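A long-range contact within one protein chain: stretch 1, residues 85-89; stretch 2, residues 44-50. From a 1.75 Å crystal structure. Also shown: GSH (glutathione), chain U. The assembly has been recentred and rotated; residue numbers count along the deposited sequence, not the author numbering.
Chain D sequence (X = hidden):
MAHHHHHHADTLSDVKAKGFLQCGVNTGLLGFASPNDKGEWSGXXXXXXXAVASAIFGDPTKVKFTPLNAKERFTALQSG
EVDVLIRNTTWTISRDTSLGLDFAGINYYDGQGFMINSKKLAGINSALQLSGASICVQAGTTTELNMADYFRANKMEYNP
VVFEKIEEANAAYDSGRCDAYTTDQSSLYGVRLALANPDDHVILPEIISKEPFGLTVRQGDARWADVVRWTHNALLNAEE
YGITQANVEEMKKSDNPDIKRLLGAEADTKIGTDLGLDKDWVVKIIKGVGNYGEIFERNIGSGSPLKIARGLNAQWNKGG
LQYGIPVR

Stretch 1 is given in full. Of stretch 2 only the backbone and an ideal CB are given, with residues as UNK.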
# COMPACT_ATOMS: atom_id res chain seq x y z
N LEU D 85 12.69 12.06 -1.51
CA LEU D 85 11.78 13.19 -1.37
C LEU D 85 10.66 12.80 -0.42
O LEU D 85 9.88 11.90 -0.72
CB LEU D 85 11.21 13.60 -2.72
CG LEU D 85 10.18 14.73 -2.71
CD1 LEU D 85 10.85 16.09 -2.37
CD2 LEU D 85 9.48 14.82 -4.09
N ILE D 86 10.61 13.45 0.73
CA ILE D 86 9.58 13.17 1.72
C ILE D 86 8.99 14.52 2.06
O ILE D 86 9.53 15.25 2.87
CB ILE D 86 10.15 12.45 2.94
CG1 ILE D 86 10.88 11.19 2.49
CG2 ILE D 86 9.00 12.05 3.89
CD1 ILE D 86 11.53 10.39 3.60
N ARG D 87 7.90 14.86 1.39
CA ARG D 87 7.46 16.25 1.38
C ARG D 87 6.01 16.36 0.93
O ARG D 87 5.73 16.96 -0.11
CB ARG D 87 8.39 17.06 0.45
CG ARG D 87 8.10 18.57 0.34
CD ARG D 87 8.34 19.05 -1.07
NE ARG D 87 7.82 20.40 -1.33
CZ ARG D 87 6.54 20.67 -1.55
NH1 ARG D 87 5.63 19.70 -1.50
NH2 ARG D 87 6.15 21.93 -1.79
N ASN D 88 5.10 15.79 1.73
CA ASN D 88 3.65 15.92 1.51
C ASN D 88 3.30 15.87 0.02
O ASN D 88 2.51 16.67 -0.47
CB ASN D 88 3.08 17.23 2.18
CG ASN D 88 3.84 18.53 1.81
OD1 ASN D 88 5.03 18.70 2.14
ND2 ASN D 88 3.13 19.47 1.18
N THR D 89 3.88 14.89 -0.66
CA THR D 89 3.81 14.77 -2.11
C THR D 89 2.92 13.59 -2.52
O THR D 89 3.20 12.43 -2.19
CB THR D 89 5.21 14.60 -2.72
OG1 THR D 89 5.95 15.84 -2.62
CG2 THR D 89 5.13 14.14 -4.15
N UNK D 44 6.86 15.98 10.83
CA UNK D 44 6.46 14.60 10.55
C UNK D 44 7.28 14.00 9.40
O UNK D 44 7.85 12.91 9.54
CB UNK D 44 4.97 14.54 10.21
N UNK D 45 7.36 14.71 8.28
CA UNK D 45 8.18 14.24 7.16
C UNK D 45 9.66 14.33 7.51
O UNK D 45 10.44 13.48 7.11
CB UNK D 45 7.89 15.05 5.90
N UNK D 46 10.06 15.37 8.25
CA UNK D 46 11.44 15.45 8.71
C UNK D 46 11.84 14.20 9.51
O UNK D 46 12.91 13.63 9.29
CB UNK D 46 11.64 16.71 9.56
N UNK D 47 10.98 13.77 10.43
CA UNK D 47 11.31 12.61 11.25
C UNK D 47 11.42 11.34 10.38
O UNK D 47 12.20 10.44 10.69
CB UNK D 47 10.26 12.42 12.34
N UNK D 48 10.64 11.28 9.31
CA UNK D 48 10.74 10.14 8.39
C UNK D 48 12.13 10.12 7.74
O UNK D 48 12.73 9.06 7.58
CB UNK D 48 9.65 10.21 7.32
N UNK D 49 12.62 11.30 7.36
CA UNK D 49 13.99 11.42 6.85
C UNK D 49 15.00 10.94 7.87
O UNK D 49 15.94 10.20 7.55
CB UNK D 49 14.29 12.87 6.46
N UNK D 50 14.81 11.38 9.11
CA UNK D 50 15.71 10.99 10.18
C UNK D 50 15.61 9.49 10.45
O UNK D 50 16.57 8.87 10.91
CB UNK D 50 15.40 11.78 11.45
N1 GSH U . 0.03 17.00 -1.94
CA1 GSH U . -0.11 18.00 -3.00
C1 GSH U . 0.81 17.62 -4.15
O11 GSH U . 0.73 18.27 -5.24
O12 GSH U . 1.64 16.68 -4.04
CB1 GSH U . 0.28 19.41 -2.52
CG1 GSH U . 1.75 19.39 -2.05
CD1 GSH U . 2.21 20.82 -1.82
OE1 GSH U . 3.17 21.27 -2.38
N2 GSH U . 1.47 21.63 -0.89
CA2 GSH U . 1.90 23.00 -0.69
C2 GSH U . 3.31 23.09 -0.10
O2 GSH U . 3.85 22.19 0.46
CB2 GSH U . 0.85 23.78 0.12
SG2 GSH U . 0.78 23.25 1.85
N3 GSH U . 4.02 24.34 -0.30
CA3 GSH U . 5.35 24.50 0.21
C3 GSH U . 6.25 25.00 -0.92
O31 GSH U . 7.39 25.43 -0.63
O32 GSH U . 5.85 24.96 -2.12

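The phi/psi pairs from 44 to 50 are all helical (phi -57 to -69°, psi -28 to -51°), so positions should face stretch 1 in a three- or four-residue rhythm. The ideal-CB distances pick out which: those of 45, 48 and 49 alone fall within 5.5 Å of stretch 1.

Position 44 has nothing of stretch 1 within 5.5 Å of its ideal CB, so stretch 1 sets no preference. The deposited residue is Phe44, whose side chain does not reach stretch 1. Its carbonyl O accepts a hydrogen bond from the backbone N of residue 48 at 3.2 Å.

Position 45 is the closest approach of the two backbones, its CA lying 5.7 Å from the CA of Ile86. CA-to-CB points toward stretch 1, and the ideal CB is 3.5 Å from Ile86 O, 4.5 Å from Arg87 N and 5.1 Å from Asn88 N. Stretch 1 is turning here: Asn88 has phi/psi 38/47°, and its amide N is available as a donor. A short side chain ending in an acceptor fits best. Asp or Asn could bond Asn88 N directly; a Ser or Thr hydroxyl, one bond from CB, would fall short and could link only through water. The residue is Asp45, with chi1 -79° (m). Asn88 N donates a hydrogen bond to Asp45 OD2 at 2.8 Å, with an angle of 145°. Arg87 N, 3.5 Å from Asp45 OD2, is poorly angled and does not bond. Two waters extend the link: water 1 donates to Asp45 OD1 (2.8 Å) and accepts a weak bond from Asn88 N (3.3 Å), while water 2 donates to both Asp45 OD2 (2.6 Å) and Asn88 OD1 (2.7 Å). The carboxylate thus holds the backbone and side chain of Asn88, a residue whose ND2 donates to glutathione O2 at 2.9 Å.

Position 46 points away, and many side chains would do. It is Val46, which does not reach stretch 1. Position 47 is out of reach and equally unconstrained; it is Asp47.

Position 48 points toward stretch 1, its ideal CB 3.9 Å from Ile86 CG2. A methyl group so near the CB favours an apolar start to the side chain, which Ala, Leu, Met or an aromatic would supply. The residue is Tyr48, chi1 -109°, between wells. Its CB packs on Ile86 CG2 at 3.9 Å, but the end of the side chain leads away, and the hydroxyl is hydrogen-bonded elsewhere in the structure.

Position 49 points sideways, with its ideal CB 4.7 Å from Ile86 CD1. Cys, Val or a similar apolar group could close that gap; Ala would leave it wider. The residue is Cys49, chi1 -63° (m), which brings SG to 4.0 Å from Ile86 CD1. The side chain of Ile86, at chi1 -55° and chi2 179°, packs against both Tyr48 CB and Cys49 SG.

Position 50 is out of reach, so stretch 1 gives no guidance; it is Arg50.

Stretch 2, residues 44-50: FDVDYCR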
# COMPACT_ATOMS: atom_id res chain seq x y z
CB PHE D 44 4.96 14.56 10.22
CG PHE D 44 4.40 13.17 9.96
CD1 PHE D 44 3.92 12.39 11.00
CD2 PHE D 44 4.33 12.67 8.66
CE1 PHE D 44 3.39 11.12 10.76
CE2 PHE D 44 3.79 11.40 8.41
CZ PHE D 44 3.32 10.63 9.47
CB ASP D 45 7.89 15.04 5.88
CG ASP D 45 6.62 14.58 5.18
OD1 ASP D 45 6.16 13.45 5.47
OD2 ASP D 45 6.08 15.35 4.34
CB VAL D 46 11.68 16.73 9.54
CG1 VAL D 46 12.96 16.60 10.38
CG2 VAL D 46 11.76 17.94 8.60
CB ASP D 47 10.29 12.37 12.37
CG ASP D 47 10.50 13.28 13.57
OD1 ASP D 47 9.58 13.38 14.41
OD2 ASP D 47 11.58 13.92 13.68
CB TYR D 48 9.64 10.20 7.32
CG TYR D 48 8.59 9.12 7.53
CD1 TYR D 48 7.56 9.30 8.46
CD2 TYR D 48 8.65 7.92 6.85
CE1 TYR D 48 6.62 8.32 8.68
CE2 TYR D 48 7.71 6.91 7.08
CZ TYR D 48 6.70 7.13 7.99
OH TYR D 48 5.76 6.14 8.21
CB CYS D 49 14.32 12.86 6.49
SG CYS D 49 13.33 13.55 5.19
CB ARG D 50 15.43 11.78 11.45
CG ARG D 50 15.57 13.30 11.30
CD ARG D 50 15.77 13.95 12.67
NE ARG D 50 15.77 15.41 12.57
CZ ARG D 50 16.83 16.14 12.24
NH1 ARG D 50 17.99 15.56 11.97
NH2 ARG D 50 16.72 17.45 12.16
O HOH W 1 4.97 12.73 3.03
O HOH W 2 6.47 17.95 4.35
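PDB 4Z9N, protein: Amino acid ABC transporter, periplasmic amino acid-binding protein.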